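Putative flagellar motor switch protein FliN (Thermotoga maritima, PDB 1O6A) is probably a component of the flagellar motor switch, part of the C-ring at the rotor base, where FliN proteins help set the direction of rotation. Local coordinates at residues T30-T33 and L34-L38; L38-I41 and H42-I46; L48-L51 and T52-V56; P87-R90 and L91-L94. All coordinates share one frame; numbering follows the deposited sequence.

Overall arrangement
All four interactions are local and all touch the second subunit. Interactions 1 and 2 sit at the two ends of helix 34-39 and share L38. Their centres are about 10 Å apart, and M32 packs on M40 between them. Both are partly buried, with a polar cap or turn next to a selenium-to-aliphatic contact. Interaction 3 lies at the other end of strand 45-51. It is also a partly buried turn, but charged side chains do more of the work. Interaction 4 is a surface helix, about 34 Å from interaction 1 centre to centre within the chain. Across the dimer the two meet, because R90 of one subunit bonds V37 of the other.

Interaction 1: T30-T33 and L34-L38; sequences TRMT and LKRVL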
ATOM      1  N   THR A  30       8.352   6.550  -2.065  1.00 12.45           N
ATOM      2  CA  THR A  30       9.469   7.453  -2.244  1.00 12.84           C
ATOM      3  C   THR A  30      10.224   7.538  -0.929  1.00 11.89           C
ATOM      4  O   THR A  30       9.970   6.757  -0.022  1.00 14.16           O
ATOM      5  CB  THR A  30       9.005   8.837  -2.775  1.00 15.57           C
ATOM      6  OG1 THR A  30      10.139   9.662  -3.068  1.00 15.50           O
ATOM      7  CG2 THR A  30       8.190   9.604  -1.766  1.00 15.91           C
ATOM      8  N   ARG A  31      11.200   8.422  -0.867  1.00 12.29           N
ATOM      9  CA  ARG A  31      11.918   8.703   0.347  1.00 13.39           C
ATOM     10  C   ARG A  31      12.013  10.218   0.517  1.00 13.29           C
ATOM     11  O   ARG A  31      12.006  10.971  -0.449  1.00 12.47           O
ATOM     12  CB  ARG A  31      13.283   8.046   0.314  1.00 12.96           C
ATOM     13  CG  ARG A  31      13.249   6.537   0.273  1.00 19.26           C
ATOM     14  CD  ARG A  31      14.633   5.869   0.345  1.00 22.55           C
ATOM     15  NE  ARG A  31      15.528   6.534  -0.594  1.00 21.38           N
ATOM     16  CZ  ARG A  31      16.720   7.021  -0.315  1.00 16.66           C
ATOM     17  NH1 ARG A  31      17.302   6.813   0.863  1.00 22.64           N
ATOM     18  NH2 ARG A  31      17.403   7.627  -1.280  1.00 16.93           N
HETATM   19  N   MSE A  32      12.033  10.664   1.753  1.00 11.18           N
HETATM   20  CA  MSE A  32      12.251  12.075   2.056  1.00 12.93           C
HETATM   21  C   MSE A  32      12.934  12.211   3.405  1.00 12.25           C
HETATM   22  O   MSE A  32      12.916  11.300   4.211  1.00 13.43           O
HETATM   23  CB  MSE A  32      10.908  12.802   2.049  1.00 14.61           C
HETATM   24  CG  MSE A  32      10.052  12.342   3.090  1.00 16.58           C
HETATM   25 SE   MSE A  32       8.276  13.353   3.114  1.00 30.39          SE
HETATM   26  CE  MSE A  32       7.867  13.252   1.380  1.00  3.92           C
ATOM     27  N   THR A  33      13.486  13.373   3.654  1.00 13.11           N
ATOM     28  CA  THR A  33      14.138  13.645   4.905  1.00 12.27           C
ATOM     29  C   THR A  33      13.127  13.937   5.975  1.00 13.60           C
ATOM     30  O   THR A  33      11.972  14.283   5.719  1.00 10.59           O
ATOM     31  CB  THR A  33      15.105  14.829   4.809  1.00 13.33           C
ATOM     32  OG1 THR A  33      14.381  16.028   4.482  1.00 13.19           O
ATOM     33  CG2 THR A  33      16.111  14.619   3.676  1.00 14.62           C
ATOM     34  N   LEU A  34      13.579  13.800   7.203  1.00 12.94           N
ATOM     35  CA  LEU A  34      12.762  14.192   8.336  1.00 14.20           C
ATOM     36  C   LEU A  34      12.380  15.642   8.222  1.00 13.53           C
ATOM     37  O   LEU A  34      11.242  16.002   8.484  1.00 13.30           O
ATOM     38  CB  LEU A  34      13.522  13.963   9.625  1.00 14.26           C
ATOM     39  CG  LEU A  34      12.814  14.422  10.898  1.00 15.49           C
ATOM     40  CD1 LEU A  34      11.469  13.746  11.047  1.00 18.39           C
ATOM     41  CD2 LEU A  34      13.725  14.141  12.099  1.00 20.29           C
ATOM     42  N   LYS A  35      13.321  16.489   7.810  1.00 15.25           N
ATOM     43  CA  LYS A  35      13.023  17.897   7.595  1.00 16.48           C
ATOM     44  C   LYS A  35      11.830  18.105   6.671  1.00 14.66           C
ATOM     45  O   LYS A  35      10.944  18.892   6.990  1.00 12.02           O
ATOM     46  CB  LYS A  35      14.249  18.656   7.072  1.00 20.05           C
ATOM     47  CG  LYS A  35      13.987  20.086   6.675  1.00 24.74           C
ATOM     48  CD  LYS A  35      15.309  20.769   6.282  1.00 34.83           C
ATOM     49  CE  LYS A  35      15.128  22.252   6.026  1.00 37.75           C
ATOM     50  NZ  LYS A  35      14.669  22.479   4.626  1.00 41.48           N
ATOM     51  N   ARG A  36      11.789  17.401   5.540  1.00 12.86           N
ATOM     52  CA  ARG A  36      10.692  17.557   4.609  1.00 15.17           C
ATOM     53  C   ARG A  36       9.377  17.057   5.235  1.00 13.58           C
ATOM     54  O   ARG A  36       8.353  17.701   5.103  1.00 11.90           O
ATOM     55  CB  ARG A  36      10.999  16.846   3.300  1.00 13.42           C
ATOM     56  CG  ARG A  36       9.843  16.618   2.361  1.00 23.77           C
ATOM     57  CD  ARG A  36       9.161  17.851   1.835  1.00 30.04           C
ATOM     58  NE  ARG A  36       8.109  17.514   0.839  1.00 29.69           N
ATOM     59  CZ  ARG A  36       7.069  18.338   0.523  1.00 33.72           C
ATOM     60  NH1 ARG A  36       6.949  19.512   1.125  1.00 32.49           N
ATOM     61  NH2 ARG A  36       6.156  17.974  -0.401  1.00 35.46           N
ATOM     62  N   VAL A  37       9.442  15.968   6.008  1.00 12.98           N
ATOM     63  CA  VAL A  37       8.258  15.429   6.656  1.00 14.56           C
ATOM     64  C   VAL A  37       7.682  16.467   7.619  1.00 14.56           C
ATOM     65  O   VAL A  37       6.472  16.669   7.662  1.00 14.03           O
ATOM     66  CB  VAL A  37       8.565  14.111   7.404  1.00 15.03           C
ATOM     67  CG1 VAL A  37       7.349  13.647   8.191  1.00 22.79           C
ATOM     68  CG2 VAL A  37       8.902  13.066   6.457  1.00 17.61           C
ATOM     69  N   LEU A  38       8.535  17.142   8.383  1.00 10.40           N
ATOM     70  CA  LEU A  38       8.063  18.157   9.307  1.00 13.18           C
ATOM     71  C   LEU A  38       7.537  19.434   8.635  1.00 14.20           C
ATOM     72  O   LEU A  38       6.724  20.157   9.199  1.00 14.04           O
ATOM     73  CB  LEU A  38       9.150  18.532  10.330  1.00 17.38           C
ATOM     74  CG  LEU A  38       9.580  17.313  11.130  1.00 17.92           C
ATOM     75  CD1 LEU A  38      10.762  17.645  12.060  1.00 22.58           C
ATOM     76  CD2 LEU A  38       8.401  16.714  11.902  1.00 24.28           C
TER
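T33 is the N-cap of helix 34-39, at the corner where strand 20-33 ends, and its hydroxyl takes the N-H of R36. The strand and helix axes are almost perpendicular here, at 88°.

Two hydrogen bonds make the polar part. T33 OG1 accepts from R36 N at 3.1 Å, with a fairly straight N-H. The torsion of T33 makes this possible: OG1 stands between the backbone N and the carbonyl carbon (chi1 63°), turned to the amide three residues on. T33 O accepts from V37 N, also at 3.1 Å, and so makes the first backbone bond of the helix. One threonine thus serves two successive amides of the first turn.

The apolar part is carried by M32, a selenomethionine. Its CB is directed toward the helix, and the side chain crosses V37 at about a right angle. M32 SE lies 3.7 Å from R36 CG, so the selenium rests against the aliphatic start of the arginine. M32 also touches I46 and M40 of the same chain.

The second subunit completes the setting. T30 to T33 pair antiparallel with one of its strands, so the sheet continues across the interface. R90 of the second subunit donates to V37 O, and L21 of that subunit packs on V37.

The V37 CG2 methyl is wedged between both parts of the contact: it lies 3.4 Å from M32 SE and 3.4 Å from T33 O.

Interaction 2: L38-I41 and H42-I46; sequences LEMI and HGSII. Unlike the reference sequence in segment 42-46: H42 (reference Pro).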
ATOM      1  N   LEU A  38       8.535  17.142   8.383  1.00 10.40           N
ATOM      2  CA  LEU A  38       8.063  18.157   9.307  1.00 13.18           C
ATOM      3  C   LEU A  38       7.537  19.434   8.635  1.00 14.20           C
ATOM      4  O   LEU A  38       6.724  20.157   9.199  1.00 14.04           O
ATOM      5  CB  LEU A  38       9.150  18.532  10.330  1.00 17.38           C
ATOM      6  CG  LEU A  38       9.580  17.313  11.130  1.00 17.92           C
ATOM      7  CD1 LEU A  38      10.762  17.645  12.060  1.00 22.58           C
ATOM      8  CD2 LEU A  38       8.401  16.714  11.902  1.00 24.28           C
ATOM      9  N   GLU A  39       8.023  19.720   7.453  1.00 12.49           N
ATOM     10  CA  GLU A  39       7.619  20.919   6.725  1.00 14.13           C
ATOM     11  C   GLU A  39       6.421  20.739   5.840  1.00 12.85           C
ATOM     12  O   GLU A  39       5.916  21.724   5.266  1.00 16.66           O
ATOM     13  CB  GLU A  39       8.789  21.389   5.848  1.00 16.85           C
ATOM     14  CG  GLU A  39       9.895  22.027   6.670  1.00 17.99           C
ATOM     15  CD  GLU A  39      11.112  22.379   5.841  1.00 26.61           C
ATOM     16  OE1 GLU A  39      11.237  21.899   4.676  1.00 33.04           O
ATOM     17  OE2 GLU A  39      11.962  23.105   6.399  1.00 30.31           O
HETATM   18  N   MSE A  40       5.972  19.511   5.615  1.00 10.96           N
HETATM   19  CA  MSE A  40       4.805  19.335   4.778  1.00 11.40           C
HETATM   20  C   MSE A  40       3.571  19.982   5.365  1.00 11.31           C
HETATM   21  O   MSE A  40       3.402  20.043   6.587  1.00 11.72           O
HETATM   22  CB  MSE A  40       4.530  17.843   4.540  1.00 12.19           C
HETATM   23  CG  MSE A  40       5.631  17.240   3.794  1.00 20.96           C
HETATM   24 SE   MSE A  40       5.043  15.472   3.182  1.00 30.81          SE
HETATM   25  CE  MSE A  40       4.729  14.683   4.690  1.00 17.15           C
ATOM     26  N   ILE A  41       2.695  20.425   4.482  1.00 10.24           N
ATOM     27  CA  ILE A  41       1.458  21.115   4.839  1.00 10.16           C
ATOM     28  C   ILE A  41       0.264  20.535   4.064  1.00 10.09           C
ATOM     29  O   ILE A  41       0.436  19.753   3.150  1.00 10.26           O
ATOM     30  CB  ILE A  41       1.619  22.647   4.554  1.00 10.22           C
ATOM     31  CG1 ILE A  41       1.896  22.924   3.070  1.00 11.10           C
ATOM     32  CG2 ILE A  41       2.691  23.209   5.436  1.00 13.35           C
ATOM     33  CD1 ILE A  41       1.622  24.387   2.674  1.00 15.21           C
ATOM     34  N   HIS A  42      -0.951  20.903   4.453  1.00 11.56           N
ATOM     35  CA  HIS A  42      -2.133  20.631   3.631  1.00 14.67           C
ATOM     36  C   HIS A  42      -1.860  21.152   2.233  1.00 12.23           C
ATOM     37  O   HIS A  42      -1.389  22.294   2.066  1.00 11.25           O
ATOM     38  CB  HIS A  42      -3.362  21.324   4.204  1.00 14.46           C
ATOM     39  CG  HIS A  42      -3.844  20.706   5.470  1.00 24.35           C
ATOM     40  ND1 HIS A  42      -3.401  21.109   6.715  1.00 33.65           N
ATOM     41  CD2 HIS A  42      -4.695  19.674   5.690  1.00 25.83           C
ATOM     42  CE1 HIS A  42      -3.962  20.356   7.648  1.00 24.79           C
ATOM     43  NE2 HIS A  42      -4.754  19.480   7.056  1.00 30.34           N
ATOM     44  N   GLY A  43      -2.133  20.310   1.239  1.00 12.19           N
ATOM     45  CA  GLY A  43      -1.797  20.595  -0.149  1.00 12.94           C
ATOM     46  C   GLY A  43      -0.423  20.150  -0.662  1.00 10.59           C
ATOM     47  O   GLY A  43      -0.214  20.128  -1.835  1.00 11.54           O
ATOM     48  N   SER A  44       0.493  19.731   0.197  1.00  9.58           N
ATOM     49  CA  SER A  44       1.806  19.380  -0.224  1.00  9.85           C
ATOM     50  C   SER A  44       1.696  18.232  -1.178  1.00 13.38           C
ATOM     51  O   SER A  44       0.821  17.379  -1.044  1.00 12.05           O
ATOM     52  CB  SER A  44       2.691  18.918   0.915  1.00 12.73           C
ATOM     53  OG  SER A  44       3.203  19.982   1.660  1.00 10.30           O
ATOM     54  N   ILE A  45       2.594  18.210  -2.141  1.00 12.81           N
ATOM     55  CA  ILE A  45       2.541  17.182  -3.166  1.00 14.62           C
ATOM     56  C   ILE A  45       3.780  16.303  -3.045  1.00 16.90           C
ATOM     57  O   ILE A  45       4.939  16.789  -2.967  1.00 13.57           O
ATOM     58  CB  ILE A  45       2.339  17.811  -4.539  1.00 17.84           C
ATOM     59  CG1 ILE A  45       0.840  18.162  -4.663  1.00 20.88           C
ATOM     60  CG2 ILE A  45       2.743  16.792  -5.635  1.00 22.10           C
ATOM     61  CD1 ILE A  45       0.484  18.988  -5.753  1.00 26.58           C
ATOM     62  N   ILE A  46       3.524  15.008  -2.975  1.00 14.35           N
ATOM     63  CA  ILE A  46       4.566  13.985  -2.847  1.00 14.98           C
ATOM     64  C   ILE A  46       4.563  13.146  -4.123  1.00 14.94           C
ATOM     65  O   ILE A  46       3.573  12.488  -4.452  1.00 14.91           O
ATOM     66  CB  ILE A  46       4.307  13.074  -1.642  1.00 14.82           C
ATOM     67  CG1 ILE A  46       4.211  13.891  -0.332  1.00 22.36           C
ATOM     68  CG2 ILE A  46       5.358  11.916  -1.567  1.00 17.61           C
ATOM     69  CD1 ILE A  46       3.736  13.056   0.821  1.00 25.75           C
TER
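The H42 imidazole lies obliquely to I41 C, and its CB is 3.7 Å from that same carbon. T82 of the second subunit packs on H42, which replaces a proline of the reference sequence. The I41 carbonyl is a second flat group. S44 N approaches it from above the plane, about 40° out, and donates to I41 O at 3.0 Å. This bond closes a type II beta turn from I41 to S44.

G43 takes the third place in the turn with a positive phi. A side chain there would press on the carbonyl oxygen of H42.

S44 also holds I41 through its side chain. S44 OG accepts from I41 N at 2.9 Å, and the N-H is nearly linear at 178°. OG is placed for this by lying anti to the S44 carbonyl carbon (chi1 -79°). The hydroxyl also touches the side chain of I41, with OG 3.5 Å from I41 CG1. With an alanine at S44, I41 N would probably lose its acceptor and the turn would be held by the single bond from S44 N to I41 O.

Beside the turn, M40 SE rests on I46 CD1 at 3.6 Å, the two side chains crossing at about a right angle. M40 is a selenomethionine, and M32 touches both M40 and I46. R90 of the second subunit donates to M40 O.

The chemistry implies a turn gripped twice between the same two residues: I41 gives its N-H to the hydroxyl of S44 and receives the N-H of S44 on its carbonyl.

Interaction 3: L48-L51 and T52-V56; sequences LDKL and TGEPV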
ATOM      1  N   LEU A  48       5.733   9.976  -6.401  1.00 12.32           N
ATOM      2  CA  LEU A  48       6.087   8.604  -6.146  1.00 11.88           C
ATOM      3  C   LEU A  48       6.834   7.956  -7.337  1.00 15.39           C
ATOM      4  O   LEU A  48       6.865   8.480  -8.454  1.00 13.37           O
ATOM      5  CB  LEU A  48       4.826   7.811  -5.856  1.00 13.44           C
ATOM      6  CG  LEU A  48       3.950   8.313  -4.718  1.00 14.42           C
ATOM      7  CD1 LEU A  48       2.595   7.552  -4.789  1.00 15.82           C
ATOM      8  CD2 LEU A  48       4.669   8.148  -3.410  1.00 13.41           C
ATOM      9  N   ASP A  49       7.437   6.817  -7.053  1.00 12.96           N
ATOM     10  CA  ASP A  49       8.258   6.095  -7.986  1.00 15.53           C
ATOM     11  C   ASP A  49       7.472   5.297  -9.005  1.00 20.36           C
ATOM     12  O   ASP A  49       8.058   4.701  -9.863  1.00 30.11           O
ATOM     13  CB  ASP A  49       9.280   5.189  -7.232  1.00 16.43           C
ATOM     14  CG  ASP A  49       8.627   4.004  -6.396  1.00 30.68           C
ATOM     15  OD1 ASP A  49       7.368   3.766  -6.340  1.00 24.68           O
ATOM     16  OD2 ASP A  49       9.384   3.223  -5.731  1.00 35.34           O
ATOM     17  N   LYS A  50       6.169   5.397  -8.989  1.00 16.88           N
ATOM     18  CA  LYS A  50       5.313   4.677  -9.931  1.00 13.23           C
ATOM     19  C   LYS A  50       4.920   5.541 -11.147  1.00 14.16           C
ATOM     20  O   LYS A  50       4.599   6.714 -11.020  1.00 13.00           O
ATOM     21  CB  LYS A  50       4.084   4.192  -9.176  1.00 14.07           C
ATOM     22  CG  LYS A  50       3.238   3.145  -9.998  1.00 20.67           C
ATOM     23  CD  LYS A  50       2.049   2.546  -9.226  1.00 31.58           C
ATOM     24  CE  LYS A  50       2.523   1.577  -8.116  1.00 30.75           C
ATOM     25  NZ  LYS A  50       3.321   0.460  -8.637  1.00 20.69           N
ATOM     26  N   LEU A  51       4.990   4.947 -12.335  1.00 11.79           N
ATOM     27  CA  LEU A  51       4.684   5.625 -13.565  1.00 12.09           C
ATOM     28  C   LEU A  51       3.254   5.370 -13.994  1.00 12.64           C
ATOM     29  O   LEU A  51       2.703   4.302 -13.778  1.00 15.42           O
ATOM     30  CB  LEU A  51       5.646   5.190 -14.710  1.00 12.86           C
ATOM     31  CG  LEU A  51       7.145   5.375 -14.423  1.00 17.21           C
ATOM     32  CD1 LEU A  51       8.035   4.553 -15.353  1.00 16.60           C
ATOM     33  CD2 LEU A  51       7.546   6.801 -14.458  1.00 19.46           C
ATOM     34  N   THR A  52       2.691   6.338 -14.713  1.00 15.21           N
ATOM     35  CA  THR A  52       1.386   6.122 -15.317  1.00 17.00           C
ATOM     36  C   THR A  52       1.575   5.020 -16.367  1.00 18.14           C
ATOM     37  O   THR A  52       2.583   4.937 -17.116  1.00 19.38           O
ATOM     38  CB  THR A  52       0.783   7.391 -15.942  1.00 14.88           C
ATOM     39  OG1 THR A  52       1.703   7.953 -16.871  1.00 18.42           O
ATOM     40  CG2 THR A  52       0.556   8.457 -14.888  1.00 25.39           C
ATOM     41  N   GLY A  53       0.610   4.145 -16.406  1.00 17.66           N
ATOM     42  CA  GLY A  53       0.743   2.962 -17.213  1.00 15.62           C
ATOM     43  C   GLY A  53       1.146   1.743 -16.407  1.00 14.83           C
ATOM     44  O   GLY A  53       1.058   0.640 -16.930  1.00 14.96           O
ATOM     45  N   GLU A  54       1.565   1.923 -15.150  1.00 12.63           N
ATOM     46  CA  GLU A  54       1.915   0.776 -14.304  1.00 15.42           C
ATOM     47  C   GLU A  54       0.801   0.389 -13.368  1.00 15.56           C
ATOM     48  O   GLU A  54      -0.005   1.237 -12.972  1.00 16.07           O
ATOM     49  CB  GLU A  54       3.137   1.054 -13.485  1.00 15.54           C
ATOM     50  CG  GLU A  54       4.403   1.259 -14.291  1.00 19.55           C
ATOM     51  CD  GLU A  54       5.615   1.202 -13.388  1.00 24.23           C
ATOM     52  OE1 GLU A  54       5.815   2.189 -12.641  1.00 13.53           O
ATOM     53  OE2 GLU A  54       6.358   0.190 -13.410  1.00 20.34           O
ATOM     54  N   PRO A  55       0.744  -0.893 -13.002  1.00 12.16           N
ATOM     55  CA  PRO A  55      -0.262  -1.377 -12.060  1.00 14.26           C
ATOM     56  C   PRO A  55       0.124  -1.071 -10.602  1.00 14.33           C
ATOM     57  O   PRO A  55       1.276  -0.699 -10.346  1.00 18.72           O
ATOM     58  CB  PRO A  55      -0.225  -2.897 -12.297  1.00 15.69           C
ATOM     59  CG  PRO A  55       1.221  -3.167 -12.652  1.00 13.51           C
ATOM     60  CD  PRO A  55       1.613  -1.983 -13.484  1.00 15.29           C
ATOM     61  N   VAL A  56      -0.825  -1.184  -9.687  1.00 13.05           N
ATOM     62  CA  VAL A  56      -0.554  -1.003  -8.260  1.00 13.51           C
ATOM     63  C   VAL A  56       0.018  -2.294  -7.716  1.00 12.16           C
ATOM     64  O   VAL A  56      -0.160  -3.371  -8.318  1.00 13.95           O
ATOM     65  CB  VAL A  56      -1.800  -0.598  -7.444  1.00 13.03           C
ATOM     66  CG1 VAL A  56      -2.299   0.745  -7.946  1.00 22.23           C
ATOM     67  CG2 VAL A  56      -2.869  -1.649  -7.460  1.00 20.48           C
TER
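L51 to E54 form a type II beta turn, closed by E54 N donating to L51 O at 3.0 Å, with G53 at the position of positive phi. E54 then reaches back over the turn. E54 OE1 accepts from L51 N at 2.9 Å through its anti lone pair, and the bond is nearly straight at 174°. The same oxygen also lies 3.6 Å from L51 CB.

K50 bridges the far end of the loop. K50 NZ donates to P55 O at 2.9 Å, in the carbonyl plane. Its chain starts with CG anti to the backbone N (chi1 -168°) and then bends twice to bring the amine to that oxygen. The stronger partner of K50 NZ is D57, through a salt bridge. A methionine at K50 would probably leave P55 O and the D57 carboxylate without their shared donor.

V56 is buried among V25, V70 and V79. L51 pairs antiparallel with a strand of the second subunit, and F77 of that subunit packs on K50.

The arrangement is a tight type II turn with a glycine third, part of the connection from strand 45-51 to strand 56-60 in a largely beta fold.

Interaction 4: P87-R90 and L91-L94; sequences PKER and LELL
E89 and L93 share the shortest of four successive helical bonds, L93 N to E89 O at 3.0 Å. L94 N to R90 O and E92 N to K88 O follow at 3.1 Å, and L91 N reaches P87 O.

K88 and E92 add a salt bridge one turn apart. K88 NZ lies 3.4 Å from E92 OE2, so the hydrogen bond in it is weak. E92 CG is anti to its carbonyl carbon (chi1 -78°), and the side chain runs back toward K88. Its other oxygen, OE1, comes 3.9 Å from E89 CA.

The polar bonds of the R90 guanidinium leave the helix, while P87 CG lies 3.8 Å above the plane on one face, offset toward the rim. R90 NE donates to V85 O, and R90 NH1 donates to V37 O and M40 O of the second subunit.

The leucines pack outward from the helix. L93 touches I65 of strand 63-73. L94 CG sits 3.2 Å from R90 O, and the side chain meets L34 of the second subunit. L91 meets L38 of that subunit.

This is the pattern of an amphipathic C-terminal helix: K88, E89 and E92 lie exposed, while R90, L91 and L94 meet the partner subunit.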
ATOM      1  N   PRO A  87       1.304 -20.057  -7.556  1.00 19.62           N
ATOM      2  CA  PRO A  87       0.958 -20.436  -6.182  1.00 19.47           C
ATOM      3  C   PRO A  87       2.149 -21.001  -5.409  1.00 17.83           C
ATOM      4  O   PRO A  87       2.281 -20.697  -4.247  1.00 19.24           O
ATOM      5  CB  PRO A  87      -0.160 -21.479  -6.364  1.00 19.12           C
ATOM      6  CG  PRO A  87      -0.742 -21.151  -7.691  1.00 21.15           C
ATOM      7  CD  PRO A  87       0.416 -20.731  -8.530  1.00 18.26           C
ATOM      8  N   LYS A  88       3.009 -21.768  -6.054  1.00 18.74           N
ATOM      9  CA  LYS A  88       4.235 -22.241  -5.427  1.00 21.88           C
ATOM     10  C   LYS A  88       5.157 -21.083  -5.035  1.00 21.66           C
ATOM     11  O   LYS A  88       5.716 -21.081  -3.941  1.00 19.58           O
ATOM     12  CB  LYS A  88       4.974 -23.172  -6.377  1.00 23.49           C
ATOM     13  CG  LYS A  88       6.149 -23.875  -5.731  1.00 34.27           C
ATOM     14  CD  LYS A  88       6.692 -24.999  -6.621  1.00 41.80           C
ATOM     15  CE  LYS A  88       8.223 -25.108  -6.529  1.00 45.24           C
ATOM     16  NZ  LYS A  88       8.907 -24.255  -7.545  1.00 51.93           N
ATOM     17  N   GLU A  89       5.307 -20.083  -5.908  1.00 22.93           N
ATOM     18  CA  GLU A  89       6.152 -18.925  -5.575  1.00 21.50           C
ATOM     19  C   GLU A  89       5.566 -18.090  -4.445  1.00 19.92           C
ATOM     20  O   GLU A  89       6.308 -17.489  -3.665  1.00 19.41           O
ATOM     21  CB  GLU A  89       6.421 -18.068  -6.807  1.00 26.21           C
ATOM     22  CG  GLU A  89       7.275 -18.799  -7.851  1.00 28.16           C
ATOM     23  CD  GLU A  89       7.386 -18.077  -9.199  1.00 40.22           C
ATOM     24  OE1 GLU A  89       6.410 -17.440  -9.682  1.00 41.64           O
ATOM     25  OE2 GLU A  89       8.470 -18.173  -9.816  1.00 48.92           O
ATOM     26  N   ARG A  90       4.241 -18.067  -4.322  1.00 17.49           N
ATOM     27  CA  ARG A  90       3.604 -17.300  -3.248  1.00 18.59           C
ATOM     28  C   ARG A  90       3.971 -17.949  -1.894  1.00 19.20           C
ATOM     29  O   ARG A  90       4.288 -17.266  -0.920  1.00 18.89           O
ATOM     30  CB  ARG A  90       2.075 -17.292  -3.415  1.00 21.53           C
ATOM     31  CG  ARG A  90       1.549 -16.528  -4.597  1.00 20.39           C
ATOM     32  CD  ARG A  90       0.080 -16.749  -4.896  1.00 22.99           C
ATOM     33  NE  ARG A  90      -0.118 -16.999  -6.318  1.00 18.12           N
ATOM     34  CZ  ARG A  90      -1.283 -17.199  -6.904  1.00 19.42           C
ATOM     35  NH1 ARG A  90      -2.420 -17.220  -6.203  1.00 18.27           N
ATOM     36  NH2 ARG A  90      -1.304 -17.396  -8.220  1.00 19.01           N
ATOM     37  N   LEU A  91       3.925 -19.271  -1.847  1.00 18.98           N
ATOM     38  CA  LEU A  91       4.343 -20.002  -0.651  1.00 19.77           C
ATOM     39  C   LEU A  91       5.782 -19.744  -0.283  1.00 21.53           C
ATOM     40  O   LEU A  91       6.104 -19.582   0.901  1.00 25.87           O
ATOM     41  CB  LEU A  91       4.168 -21.503  -0.863  1.00 21.70           C
ATOM     42  CG  LEU A  91       2.874 -22.071  -0.330  1.00 30.66           C
ATOM     43  CD1 LEU A  91       2.869 -23.578  -0.588  1.00 31.81           C
ATOM     44  CD2 LEU A  91       2.705 -21.751   1.187  1.00 33.52           C
ATOM     45  N   GLU A  92       6.654 -19.764  -1.287  1.00 23.22           N
ATOM     46  CA  GLU A  92       8.089 -19.600  -1.075  1.00 26.08           C
ATOM     47  C   GLU A  92       8.346 -18.240  -0.455  1.00 25.58           C
ATOM     48  O   GLU A  92       9.091 -18.123   0.509  1.00 25.62           O
ATOM     49  CB  GLU A  92       8.869 -19.710  -2.392  1.00 27.67           C
ATOM     50  CG  GLU A  92       9.064 -21.136  -2.906  1.00 33.68           C
ATOM     51  CD  GLU A  92       9.593 -21.210  -4.345  1.00 42.54           C
ATOM     52  OE1 GLU A  92       9.834 -20.157  -4.989  1.00 45.02           O
ATOM     53  OE2 GLU A  92       9.769 -22.344  -4.847  1.00 51.90           O
ATOM     54  N   LEU A  93       7.731 -17.213  -1.024  1.00 23.73           N
ATOM     55  CA  LEU A  93       7.960 -15.841  -0.591  1.00 22.72           C
ATOM     56  C   LEU A  93       7.453 -15.626   0.820  1.00 22.57           C
ATOM     57  O   LEU A  93       8.071 -14.912   1.607  1.00 23.21           O
ATOM     58  CB  LEU A  93       7.233 -14.875  -1.514  1.00 24.77           C
ATOM     59  CG  LEU A  93       7.903 -14.547  -2.836  1.00 25.51           C
ATOM     60  CD1 LEU A  93       6.925 -13.884  -3.764  1.00 27.43           C
ATOM     61  CD2 LEU A  93       9.096 -13.628  -2.606  1.00 27.77           C
ATOM     62  N   LEU A  94       6.298 -16.214   1.123  1.00 22.89           N
ATOM     63  CA  LEU A  94       5.695 -16.075   2.441  1.00 25.05           C
ATOM     64  C   LEU A  94       6.485 -16.855   3.475  1.00 28.39           C
ATOM     65  O   LEU A  94       6.397 -16.559   4.659  1.00 29.09           O
ATOM     66  CB  LEU A  94       4.243 -16.567   2.438  1.00 23.14           C
ATOM     67  CG  LEU A  94       3.314 -15.655   1.653  1.00 26.19           C
ATOM     68  CD1 LEU A  94       1.963 -16.300   1.478  1.00 30.20           C
ATOM     69  CD2 LEU A  94       3.208 -14.302   2.344  1.00 29.38           C
TER